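Local coordinates for protein kynurenine formamidase (Bacillus anthracis, PDB 4CO9) that catalyses the zinc-dependent hydrolysis of N-formyl-L-kynurenine to L-kynurenine and formate, the second step of tryptophan degradation by the kynurenine pathway, at residues T82-V87 and L110-S115; I9-P14 and D180-G185; S50-T55 and D198-P203; Q76-P81 and A191-L196. All blocks are in the same frame, centred on the assembly; numbering follows the deposited sequence. Where two conformers were deposited one is given.

From the N terminus, residues 9-14 begin the span that contact 2 closes when the chain returns at 180-185. Residues 50-55 open a second long span, ended by contact 3 at 198-203, and residues 76-81 a third, ended by contact 4 at 191-196. Contact 4 thus lies within the span of contact 3, while contact 2 crosses both. Contact 1 closes the shortest loop, 82-87 to 110-115, within all three. It joins central strands of the mixed sheet; contact 2 ties strand 9-10, outermost within the chain, to the loop before strand 185-190, contact 3 the zinc-binding loop to strand 201-203 at the other edge, and contact 4 two connecting segments near the dimer partner.

Contact 1. Residues T82-V87 and L110-S115; sequences TRIIDV and LLRTSS
Strands 82-86 and 110-112 run as parallel neighbours, their axes 4.9 Å apart and splayed by 22°, with Ile84 level with Leu110, Ile85 with Leu111 and Asp86 with Arg112. Leu110 N donates to Arg83 O and its carbonyl receives Ile85 N; Arg112 N then donates to Ile85 O. Val87 N reaches Arg112 O at 2.8 Å, so the ladder outlasts the strand by one residue.

On one face the methyls Ile84 CD1 and Leu110 CD1 meet at 3.9 Å. Arg112 shares this face: a bend at its third torsion (chi3 -58°) puts NE off the line of the chain, and the guanidinium lies over strand 82-86, with NH2 beside Ile84 CG2. In the conformer of Asp86 described here (a second was modelled), OD2 receives Arg112 NH1 at 3.1 Å in a salt bridge on its anti lone pair, tilted 21° from the guanidinium plane; a water donates to the same OD2 at 2.6 Å and to Ser114 OG, which also bonds to Asp180, and Asp86 OD1 bonds to Ser88. On the other face Ile85 and Leu111 run alongside each other, CD1 of Ile85 3.7 Å from CD2 of Leu111, next to Val87 and strand 144-147. Branched aliphatic residues suit these inner strands, which have a strand on each flank.

Arginine can serve many acceptors at once: Arg112 also pairs with Asp184 and donates to the carbonyls of Val182 and Leu179. With two carboxylates near its NH1, the buried guanidinium is likely to keep its positive charge and to fix the 179-184 loop against the strand end.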
loop_
_atom_site.group_PDB
_atom_site.type_symbol
_atom_site.label_atom_id
_atom_site.label_comp_id
_atom_site.label_asym_id
_atom_site.label_seq_id
_atom_site.Cartn_x
_atom_site.Cartn_y
_atom_site.Cartn_z
ATOM N N THR C 82 -5.162 14.611 -9.355
ATOM C CA THR C 82 -4.988 15.363 -8.125
ATOM C C THR C 82 -4.344 16.685 -8.454
ATOM O O THR C 82 -3.578 16.795 -9.409
ATOM C CB THR C 82 -4.100 14.697 -7.019
ATOM O OG1 THR C 82 -4.274 15.378 -5.766
ATOM C CG2 THR C 82 -2.626 14.781 -7.337
ATOM N N ARG C 83 -4.695 17.700 -7.675
ATOM C CA ARG C 83 -4.064 18.991 -7.772
ATOM C C ARG C 83 -3.263 19.236 -6.507
ATOM O O ARG C 83 -3.720 18.916 -5.416
ATOM C CB ARG C 83 -5.117 20.089 -7.940
ATOM C CG ARG C 83 -4.467 21.450 -7.878
ATOM C CD ARG C 83 -4.083 22.081 -9.205
ATOM N NE ARG C 83 -5.059 21.910 -10.281
ATOM C CZ ARG C 83 -6.058 22.748 -10.528
ATOM N NH1 ARG C 83 -6.240 23.828 -9.776
ATOM N NH2 ARG C 83 -6.874 22.513 -11.549
ATOM N N ILE C 84 -2.076 19.814 -6.657
ATOM C CA ILE C 84 -1.235 20.179 -5.530
ATOM C C ILE C 84 -1.056 21.698 -5.465
ATOM O O ILE C 84 -0.732 22.329 -6.477
ATOM C CB ILE C 84 0.141 19.511 -5.643
ATOM C CG1 ILE C 84 -0.048 17.989 -5.783
ATOM C CG2 ILE C 84 1.016 19.870 -4.455
ATOM C CD1 ILE C 84 1.237 17.200 -5.787
ATOM N N ILE C 85 -1.279 22.266 -4.283
ATOM C CA ILE C 85 -1.188 23.706 -4.071
ATOM C C ILE C 85 -0.373 24.017 -2.847
ATOM O O ILE C 85 -0.233 23.187 -1.940
ATOM C CB ILE C 85 -2.573 24.395 -3.937
ATOM C CG1 ILE C 85 -3.340 23.880 -2.731
ATOM C CG2 ILE C 85 -3.379 24.219 -5.222
ATOM C CD1 ILE C 85 -4.641 24.613 -2.461
ATOM N N ASP C 86 0.158 25.227 -2.830
ATOM C CA ASP C 86 0.969 25.709 -1.732
ATOM C C ASP C 86 0.132 26.543 -0.767
ATOM O O ASP C 86 -0.451 27.557 -1.149
ATOM C CB ASP C 86 2.180 26.495 -2.214
ATOM C CG ASP C 86 3.200 26.691 -1.120
ATOM O OD1 ASP C 86 2.999 27.581 -0.272
ATOM O OD2 ASP C 86 4.188 25.920 -1.086
ATOM N N VAL C 87 0.112 26.119 0.493
ATOM C CA VAL C 87 -0.549 26.860 1.566
ATOM C C VAL C 87 0.418 27.034 2.741
ATOM O O VAL C 87 0.029 26.954 3.899
ATOM C CB VAL C 87 -1.850 26.185 2.010
ATOM C CG1 VAL C 87 -2.912 26.337 0.929
ATOM C CG2 VAL C 87 -1.633 24.710 2.323
ATOM N N LEU C 110 -4.013 18.047 -2.681
ATOM C CA LEU C 110 -2.914 17.947 -1.712
ATOM C C LEU C 110 -2.436 19.332 -1.342
ATOM O O LEU C 110 -2.192 20.170 -2.218
ATOM C CB LEU C 110 -1.748 17.125 -2.262
ATOM C CG LEU C 110 -2.082 15.758 -2.846
ATOM C CD1 LEU C 110 -0.839 15.024 -3.311
ATOM C CD2 LEU C 110 -2.859 14.900 -1.856
ATOM N N LEU C 111 -2.289 19.559 -0.040
ATOM C CA LEU C 111 -1.890 20.841 0.513
ATOM C C LEU C 111 -0.459 20.783 1.031
ATOM O O LEU C 111 -0.161 20.024 1.955
ATOM C CB LEU C 111 -2.831 21.229 1.655
ATOM C CG LEU C 111 -4.330 21.205 1.392
ATOM C CD1 LEU C 111 -5.098 21.670 2.624
ATOM C CD2 LEU C 111 -4.679 22.088 0.210
ATOM N N ARG C 112 0.426 21.573 0.419
ATOM C CA ARG C 112 1.782 21.743 0.908
ATOM C C ARG C 112 1.825 22.887 1.920
ATOM O O ARG C 112 1.728 24.055 1.543
ATOM C CB ARG C 112 2.769 22.043 -0.238
ATOM C CG ARG C 112 4.225 21.923 0.191
ATOM C CD ARG C 112 5.252 22.503 -0.789
ATOM N NE ARG C 112 5.177 21.906 -2.123
ATOM C CZ ARG C 112 4.424 22.385 -3.107
ATOM N NH1 ARG C 112 3.704 23.501 -2.939
ATOM N NH2 ARG C 112 4.395 21.758 -4.267
ATOM N N THR C 113 1.919 22.547 3.200
ATOM C CA THR C 113 2.109 23.553 4.246
ATOM C C THR C 113 3.587 23.863 4.425
ATOM O O THR C 113 3.931 24.948 4.866
ATOM C CB THR C 113 1.546 23.109 5.617
ATOM O OG1 THR C 113 2.377 22.085 6.172
ATOM C CG2 THR C 113 0.109 22.625 5.506
ATOM N N SER C 114 4.445 22.902 4.091
ATOM C CA SER C 114 5.882 22.988 4.336
ATOM C C SER C 114 6.184 23.385 5.774
ATOM O O SER C 114 7.178 24.058 6.037
ATOM C CB SER C 114 6.549 23.974 3.367
ATOM O OG SER C 114 6.329 23.585 2.013
ATOM N N SER C 115 5.316 22.983 6.699
ATOM C CA SER C 115 5.419 23.433 8.088
ATOM C C SER C 115 6.376 22.572 8.903
ATOM O O SER C 115 7.004 23.061 9.841
ATOM C CB SER C 115 4.063 23.486 8.745
ATOM O OG SER C 115 4.191 23.849 10.109
HETATM O O HOH W 1 6.331 25.783 0.440
#

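Contact 2. Residues I9-P14 and D180-G185; sequences IDISQP and DHVADG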
loop_
_atom_site.group_PDB
_atom_site.type_symbol
_atom_site.label_atom_id
_atom_site.label_comp_id
_atom_site.label_asym_id
_atom_site.label_seq_id
_atom_site.Cartn_x
_atom_site.Cartn_y
_atom_site.Cartn_z
ATOM N N ILE C 9 6.524 9.533 -8.926
ATOM C CA ILE C 9 7.352 10.169 -7.913
ATOM C C ILE C 9 6.860 9.765 -6.526
ATOM O O ILE C 9 5.687 9.911 -6.220
ATOM C CB ILE C 9 7.271 11.701 -8.016
ATOM C CG1 ILE C 9 7.738 12.155 -9.407
ATOM C CG2 ILE C 9 8.117 12.388 -6.947
ATOM C CD1 ILE C 9 7.272 13.566 -9.740
ATOM N N ASP C 10 7.778 9.298 -5.686
ATOM C CA ASP C 10 7.463 8.911 -4.309
ATOM C C ASP C 10 7.174 10.148 -3.462
ATOM O O ASP C 10 7.999 11.069 -3.402
ATOM C CB ASP C 10 8.656 8.137 -3.735
ATOM C CG ASP C 10 8.348 7.404 -2.441
ATOM O OD1 ASP C 10 7.190 7.435 -1.962
ATOM O OD2 ASP C 10 9.286 6.771 -1.897
ATOM N N ILE C 11 6.007 10.186 -2.822
ATOM C CA ILE C 11 5.703 11.244 -1.854
ATOM C C ILE C 11 5.370 10.664 -0.475
ATOM O O ILE C 11 4.595 11.250 0.288
ATOM C CB ILE C 11 4.593 12.198 -2.357
ATOM C CG1 ILE C 11 3.294 11.453 -2.674
ATOM C CG2 ILE C 11 5.091 12.943 -3.582
ATOM C CD1 ILE C 11 2.079 12.355 -2.715
ATOM N N SER C 12 5.970 9.514 -0.174
ATOM C CA SER C 12 5.774 8.833 1.097
ATOM C C SER C 12 6.984 9.012 2.018
ATOM O O SER C 12 8.111 9.154 1.557
ATOM C CB SER C 12 5.555 7.343 0.873
ATOM O OG SER C 12 4.491 7.102 -0.031
ATOM N N GLN C 13 6.727 9.008 3.324
ATOM C CA GLN C 13 7.794 9.036 4.322
ATOM C C GLN C 13 8.432 7.650 4.481
ATOM O O GLN C 13 7.726 6.664 4.611
ATOM C CB GLN C 13 7.243 9.506 5.667
ATOM C CG GLN C 13 6.775 10.949 5.687
ATOM C CD GLN C 13 6.324 11.426 7.045
ATOM O OE1 GLN C 13 6.044 10.636 7.939
ATOM N NE2 GLN C 13 6.254 12.741 7.215
ATOM N N PRO C 14 9.773 7.579 4.508
ATOM C CA PRO C 14 10.393 6.281 4.727
ATOM C C PRO C 14 10.012 5.713 6.085
ATOM O O PRO C 14 10.037 6.440 7.087
ATOM C CB PRO C 14 11.895 6.582 4.670
ATOM C CG PRO C 14 12.005 7.811 3.850
ATOM C CD PRO C 14 10.769 8.621 4.177
ATOM N N ASP C 180 7.836 18.618 -0.507
ATOM C CA ASP C 180 8.807 19.702 -0.737
ATOM C C ASP C 180 9.632 19.518 -2.024
ATOM O O ASP C 180 10.114 20.492 -2.578
ATOM C CB ASP C 180 9.674 19.958 0.496
ATOM C CG ASP C 180 9.030 20.953 1.472
ATOM O OD1 ASP C 180 7.781 21.143 1.452
ATOM O OD2 ASP C 180 9.784 21.559 2.259
ATOM N N HIS C 181 9.692 18.290 -2.540
ATOM C CA HIS C 181 10.429 17.990 -3.757
ATOM C C HIS C 181 9.553 17.982 -5.017
ATOM O O HIS C 181 10.025 17.630 -6.078
ATOM C CB HIS C 181 11.173 16.660 -3.628
ATOM C CG HIS C 181 10.277 15.471 -3.446
ATOM N ND1 HIS C 181 9.607 15.217 -2.268
ATOM C CD2 HIS C 181 9.944 14.466 -4.291
ATOM C CE1 HIS C 181 8.884 14.122 -2.400
ATOM N NE2 HIS C 181 9.077 13.639 -3.615
ATOM N N VAL C 182 8.287 18.372 -4.905
ATOM C CA VAL C 182 7.402 18.390 -6.059
ATOM C C VAL C 182 6.774 19.764 -6.261
ATOM O O VAL C 182 6.458 20.486 -5.313
ATOM C CB VAL C 182 6.301 17.299 -5.978
ATOM C CG1 VAL C 182 6.921 15.943 -5.693
ATOM C CG2 VAL C 182 5.255 17.638 -4.937
ATOM N N ALA C 183 6.576 20.104 -7.522
ATOM C CA ALA C 183 6.027 21.395 -7.888
ATOM C C ALA C 183 4.516 21.373 -7.786
ATOM O O ALA C 183 3.880 20.303 -7.871
ATOM C CB ALA C 183 6.454 21.746 -9.308
ATOM N N ASP C 184 3.930 22.560 -7.640
ATOM C CA ASP C 184 2.486 22.709 -7.708
ATOM C C ASP C 184 1.983 22.256 -9.059
ATOM O O ASP C 184 2.707 22.319 -10.053
ATOM C CB ASP C 184 2.072 24.169 -7.515
ATOM C CG ASP C 184 2.340 24.684 -6.125
ATOM O OD1 ASP C 184 2.495 23.887 -5.180
ATOM O OD2 ASP C 184 2.335 25.919 -5.959
ATOM N N GLY C 185 0.731 21.828 -9.116
ATOM C CA GLY C 185 0.121 21.506 -10.387
ATOM C C GLY C 185 -0.675 20.229 -10.365
ATOM O O GLY C 185 -1.108 19.759 -9.303
#
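Strand 9-10, at the edge of the mixed sheet within this chain, meets the loop leading into strand 185-190 at Asp10 and His181. His181 NE2 donates to Asp10 O at 2.8 Å, a somewhat bent bond (140° at the hydrogen), with the oxygen close to the imidazole plane. CG of His181 sits between its own backbone N and carbonyl carbon (chi1 63°), a cramped setting. Val182 CG1 lies over one face of the ring, offset toward the rim.

Around this bond the packing is apolar. The side chains of Ile9 and His181 run in opposite senses where they pass, with Ile9 CG2 at the ring edge, 3.7 Å from His181 NE2. The same methyl, Ile9 CG2, approaches Val182 CG1 at 4.0 Å, and Ile11 CG2 comes to Val182 CG1 from the other isoleucine at 4.1 Å. Both isoleucines and Val182 also lean on Ile208 of the adjoining strand.

Strand 9-10 pairs antiparallel with strand 207-210 through the backbones of Ile9 and Ile208, and just beyond it Ile11 bonds to Ala206, consistent with Asp10 O facing the other way, toward the histidine. At the end of the strand the chain forms an Asx turn: Asp10 OD1 accepts Ser12 N at 3.0 Å, the N-H approaching well out of the carboxylate plane. Aspartate suits the place because its short side chain can reach forward to the backbone N two residues on while OD2 still forms a salt bridge with Arg205. Beyond the turn, Ser12 packs on Ala195 of the second subunit, and Gln13 N bonds to Thr55 OG1.

Contact 3. Residues S50-T55 and D198-P203; sequences SIHTGT and DADGSP. With ZN (zinc ion), chain P.
His52 uses both ring nitrogens: ND1 binds a zinc ion at 2.2 Å, and NE2 donates to Asp200 OD2 at 2.7 Å. The acceptor lies near the ring plane, but its carboxylate is turned 42° from the imidazole and is met on the anti side, 30° out of its plane. Bonded to a zinc ligand, Asp200 is a second-shell residue, which would fix the rotation of the ring and probably make ND1 a stronger ligand. Its other oxygen, OD1, bonds to Tyr30 of the second subunit, so the dimer interface helps place this carboxylate. The zinc also carries a water at 2.0 Å, with His56, Asp58 and Glu175 completing its site.

Ile51 CG2 lies over one face of the His52 ring, offset toward its rim, while Ile51 CG1 meets Asp200 OD1 at 3.6 Å. Glycine occupies position 201, where a side chain would point toward Ile51; Gly201 O is buried, with no polar partner in the model. Farther on, Pro203 CA makes a CH...O contact with Thr55 O at 3.6 Å.

The loop 50-55 links strand 44-50 to strand 56-58, which pairs antiparallel with strand 201-203, outermost within the chain, by backbone bonding between Ile57 and Ser202.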
loop_
_atom_site.group_PDB
_atom_site.type_symbol
_atom_site.label_atom_id
_atom_site.label_comp_id
_atom_site.label_asym_id
_atom_site.label_seq_id
_atom_site.Cartn_x
_atom_site.Cartn_y
_atom_site.Cartn_z
ATOM N N SER C 50 1.959 1.518 14.680
ATOM C CA SER C 50 0.676 2.214 14.708
ATOM C C SER C 50 0.215 2.420 13.282
ATOM O O SER C 50 1.028 2.666 12.399
ATOM C CB SER C 50 0.774 3.573 15.385
ATOM O OG SER C 50 -0.444 4.299 15.228
ATOM N N ILE C 51 -1.092 2.337 13.071
ATOM C CA ILE C 51 -1.738 2.689 11.801
ATOM C C ILE C 51 -1.341 4.103 11.316
ATOM O O ILE C 51 -1.115 4.348 10.102
ATOM C CB ILE C 51 -3.263 2.554 11.998
ATOM C CG1 ILE C 51 -3.636 1.057 12.154
ATOM C CG2 ILE C 51 -4.020 3.202 10.845
ATOM C CD1 ILE C 51 -3.433 0.180 10.909
ATOM N N HIS C 52 -1.213 5.016 12.267
ATOM C CA HIS C 52 -1.001 6.422 11.950
ATOM C C HIS C 52 0.478 6.759 12.038
ATOM O O HIS C 52 0.902 7.624 12.800
ATOM C CB HIS C 52 -1.854 7.282 12.892
ATOM C CG HIS C 52 -3.309 6.919 12.860
ATOM N ND1 HIS C 52 -4.239 7.603 12.104
ATOM C CD2 HIS C 52 -3.984 5.917 13.465
ATOM C CE1 HIS C 52 -5.426 7.037 12.238
ATOM N NE2 HIS C 52 -5.297 6.012 13.062
ATOM N N THR C 53 1.270 6.058 11.242
ATOM C CA THR C 53 2.706 6.261 11.170
ATOM C C THR C 53 3.042 6.512 9.725
ATOM O O THR C 53 2.613 5.772 8.860
ATOM C CB THR C 53 3.467 4.997 11.631
ATOM O OG1 THR C 53 3.017 4.643 12.929
ATOM C CG2 THR C 53 4.980 5.218 11.675
ATOM N N GLY C 54 3.859 7.530 9.477
ATOM C CA GLY C 54 4.277 7.850 8.136
ATOM C C GLY C 54 3.092 8.283 7.316
ATOM O O GLY C 54 2.074 8.733 7.853
ATOM N N THR C 55 3.205 8.104 6.011
ATOM C CA THR C 55 2.167 8.490 5.082
ATOM C C THR C 55 1.034 7.480 5.200
ATOM O O THR C 55 1.252 6.277 5.046
ATOM C CB THR C 55 2.736 8.530 3.658
ATOM O OG1 THR C 55 3.901 9.363 3.656
ATOM C CG2 THR C 55 1.725 9.093 2.686
ATOM N N ASP C 198 -10.821 -4.402 9.525
ATOM C CA ASP C 198 -11.311 -3.875 10.791
ATOM C C ASP C 198 -10.624 -2.606 11.254
ATOM O O ASP C 198 -10.879 -2.144 12.358
ATOM C CB ASP C 198 -11.165 -4.951 11.867
ATOM C CG ASP C 198 -11.890 -6.230 11.506
ATOM O OD1 ASP C 198 -13.051 -6.152 11.120
ATOM O OD2 ASP C 198 -11.290 -7.311 11.582
ATOM N N ALA C 199 -9.741 -2.045 10.433
ATOM C CA ALA C 199 -8.860 -0.987 10.891
ATOM C C ALA C 199 -9.427 0.427 10.795
ATOM O O ALA C 199 -10.335 0.703 10.009
ATOM C CB ALA C 199 -7.508 -1.074 10.164
ATOM N N ASP C 200 -8.806 1.300 11.586
ATOM C CA ASP C 200 -9.117 2.693 11.710
ATOM C C ASP C 200 -8.365 3.543 10.691
ATOM O O ASP C 200 -8.531 4.759 10.669
ATOM C CB ASP C 200 -8.761 3.173 13.126
ATOM C CG ASP C 200 -7.302 2.862 13.522
ATOM O OD1 ASP C 200 -6.907 1.675 13.536
ATOM O OD2 ASP C 200 -6.571 3.811 13.849
ATOM N N GLY C 201 -7.548 2.913 9.850
ATOM C CA GLY C 201 -6.766 3.623 8.833
ATOM C C GLY C 201 -5.728 2.669 8.278
ATOM O O GLY C 201 -5.737 1.484 8.627
ATOM N N SER C 202 -4.861 3.156 7.402
ATOM C CA SER C 202 -3.839 2.299 6.814
ATOM C C SER C 202 -2.646 3.102 6.380
ATOM O O SER C 202 -2.804 4.165 5.797
ATOM C CB SER C 202 -4.375 1.575 5.584
ATOM O OG SER C 202 -3.377 0.752 5.005
ATOM N N PRO C 203 -1.430 2.596 6.648
ATOM C CA PRO C 203 -0.314 3.168 5.900
ATOM C C PRO C 203 -0.519 2.923 4.412
ATOM O O PRO C 203 -1.181 1.948 4.016
ATOM C CB PRO C 203 0.919 2.395 6.408
ATOM C CG PRO C 203 0.392 1.208 7.091
ATOM C CD PRO C 203 -1.026 1.491 7.526
HETATM ZN ZN ZN P . -4.187 9.457 10.938
HETATM O O HOH W 2 -5.095 10.663 12.328
#

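Contact 4. Residues Q76-P81 and A191-L196; sequences QVYVGP and ALPLAL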
loop_
_atom_site.group_PDB
_atom_site.type_symbol
_atom_site.label_atom_id
_atom_site.label_comp_id
_atom_site.label_asym_id
_atom_site.label_seq_id
_atom_site.Cartn_x
_atom_site.Cartn_y
_atom_site.Cartn_z
ATOM N N GLN C 76 -11.754 3.850 -5.468
ATOM C CA GLN C 76 -11.692 4.857 -6.556
ATOM C C GLN C 76 -11.250 6.204 -6.030
ATOM O O GLN C 76 -10.683 6.980 -6.770
ATOM C CB GLN C 76 -13.080 4.925 -7.272
ATOM C CG GLN C 76 -13.833 3.592 -7.611
ATOM C CD GLN C 76 -13.001 2.569 -8.364
ATOM O OE1 GLN C 76 -12.224 2.910 -9.264
ATOM N NE2 GLN C 76 -13.157 1.310 -7.990
ATOM N N VAL C 77 -11.552 6.480 -4.764
ATOM C CA VAL C 77 -11.200 7.740 -4.151
ATOM C C VAL C 77 -9.691 7.967 -4.114
ATOM O O VAL C 77 -9.210 9.103 -4.263
ATOM C CB VAL C 77 -11.755 7.808 -2.712
ATOM C CG1 VAL C 77 -11.206 9.019 -1.970
ATOM C CG2 VAL C 77 -13.273 7.880 -2.733
ATOM N N TYR C 78 -8.947 6.877 -3.964
ATOM C CA TYR C 78 -7.515 6.962 -3.696
ATOM C C TYR C 78 -6.617 6.827 -4.934
ATOM O O TYR C 78 -5.399 6.756 -4.791
ATOM C CB TYR C 78 -7.139 5.907 -2.655
ATOM C CG TYR C 78 -7.858 6.097 -1.355
ATOM C CD1 TYR C 78 -7.370 6.979 -0.399
ATOM C CD2 TYR C 78 -9.053 5.443 -1.091
ATOM C CE1 TYR C 78 -8.038 7.181 0.805
ATOM C CE2 TYR C 78 -9.733 5.639 0.102
ATOM C CZ TYR C 78 -9.215 6.511 1.053
ATOM O OH TYR C 78 -9.880 6.718 2.248
ATOM N N VAL C 79 -7.213 6.774 -6.133
ATOM C CA VAL C 79 -6.454 6.751 -7.372
ATOM C C VAL C 79 -7.086 7.720 -8.361
ATOM O O VAL C 79 -8.266 7.591 -8.679
ATOM C CB VAL C 79 -6.446 5.349 -8.018
ATOM C CG1 VAL C 79 -5.548 5.338 -9.251
ATOM C CG2 VAL C 79 -5.970 4.296 -7.020
ATOM N N GLY C 80 -6.291 8.637 -8.897
ATOM C CA GLY C 80 -6.776 9.500 -9.969
ATOM C C GLY C 80 -6.212 10.903 -9.926
ATOM O O GLY C 80 -5.312 11.191 -9.130
ATOM N N PRO C 81 -6.730 11.784 -10.804
ATOM C CA PRO C 81 -6.234 13.147 -10.927
ATOM C C PRO C 81 -6.229 13.865 -9.595
ATOM O O PRO C 81 -7.167 13.720 -8.807
ATOM C CB PRO C 81 -7.237 13.797 -11.895
ATOM C CG PRO C 81 -7.694 12.668 -12.743
ATOM C CD PRO C 81 -7.781 11.496 -11.803
ATOM N N ALA C 191 -2.711 6.381 -3.735
ATOM C CA ALA C 191 -2.495 6.327 -2.289
ATOM C C ALA C 191 -3.440 5.327 -1.626
ATOM O O ALA C 191 -4.307 5.695 -0.840
ATOM C CB ALA C 191 -2.653 7.709 -1.687
ATOM N N LEU C 192 -3.267 4.050 -1.962
ATOM C CA LEU C 192 -4.263 3.032 -1.652
ATOM C C LEU C 192 -4.091 2.442 -0.259
ATOM O O LEU C 192 -2.988 2.040 0.105
ATOM C CB LEU C 192 -4.188 1.892 -2.673
ATOM C CG LEU C 192 -4.809 2.169 -4.043
ATOM C CD1 LEU C 192 -4.185 1.266 -5.090
ATOM C CD2 LEU C 192 -6.315 1.975 -3.993
ATOM N N PRO C 193 -5.186 2.350 0.513
ATOM C CA PRO C 193 -5.082 1.629 1.788
ATOM C C PRO C 193 -4.926 0.138 1.573
ATOM O O PRO C 193 -5.421 -0.405 0.577
ATOM C CB PRO C 193 -6.413 1.901 2.485
ATOM C CG PRO C 193 -7.342 2.425 1.453
ATOM C CD PRO C 193 -6.544 2.860 0.252
ATOM N N LEU C 194 -4.250 -0.516 2.509
ATOM C CA LEU C 194 -4.243 -1.957 2.566
ATOM C C LEU C 194 -5.664 -2.448 2.824
ATOM O O LEU C 194 -6.502 -1.705 3.339
ATOM C CB LEU C 194 -3.294 -2.434 3.669
ATOM C CG LEU C 194 -1.815 -2.045 3.503
ATOM C CD1 LEU C 194 -1.017 -2.578 4.685
ATOM C CD2 LEU C 194 -1.246 -2.599 2.206
ATOM N N ALA C 195 -5.939 -3.699 2.467
ATOM C CA ALA C 195 -7.289 -4.245 2.560
ATOM C C ALA C 195 -7.647 -4.664 3.996
ATOM O O ALA C 195 -7.989 -5.802 4.240
ATOM C CB ALA C 195 -7.435 -5.419 1.605
ATOM N N LEU C 196 -7.584 -3.719 4.933
ATOM C CA LEU C 196 -7.728 -4.034 6.351
ATOM C C LEU C 196 -9.188 -4.044 6.764
ATOM O O LEU C 196 -9.816 -2.993 6.808
ATOM C CB LEU C 196 -6.957 -3.019 7.189
ATOM C CG LEU C 196 -5.444 -3.122 7.062
ATOM C CD1 LEU C 196 -4.759 -1.819 7.443
ATOM C CD2 LEU C 196 -4.934 -4.269 7.914
#
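Tyr78 and Pro193 cross at about a right angle, the proline presenting its CD to one face of the tyrosine ring. This is a CH-pi contact: Pro193 CD lies 4.0 Å from the centroid of the Tyr78 ring and 19° off its normal, closest to the ring atoms CG and CD2. Over the opposite face, Val77 CG1 sits above the centre, so the ring is sandwiched between aliphatic groups. Tyr78 CB points toward the 191-196 segment, and chi1 -60° sets CG anti to the carbonyl carbon. The hydroxyl bonds to His172 ND1, which suits tyrosine: a flat surface for packing and a polar tip.

In the backbone, Ala191 N donates to Tyr78 O at 2.9 Å. Strands 81-86 and 185-190 pair antiparallel in the mixed sheet, and this bond joins the chain just before the first to the chain just after the second, past the corner at Gly80. The backbone angles there call for glycine. Ala191 O, buried without a polar partner, lies 3.4 Å from Tyr78 CB.

Val79 and Leu192 meet at a slant on their branch methyls, Val79 CG2 being 3.8 Å from Leu192 CD2. The same leucine methyl, Leu192 CD2, also lies 4.2 Å from Tyr78 CB. Val79 and Leu192 also pack on Trp8 and Val207 of the second subunit, respectively, and Pro193 O accepts from Arg205 of that subunit.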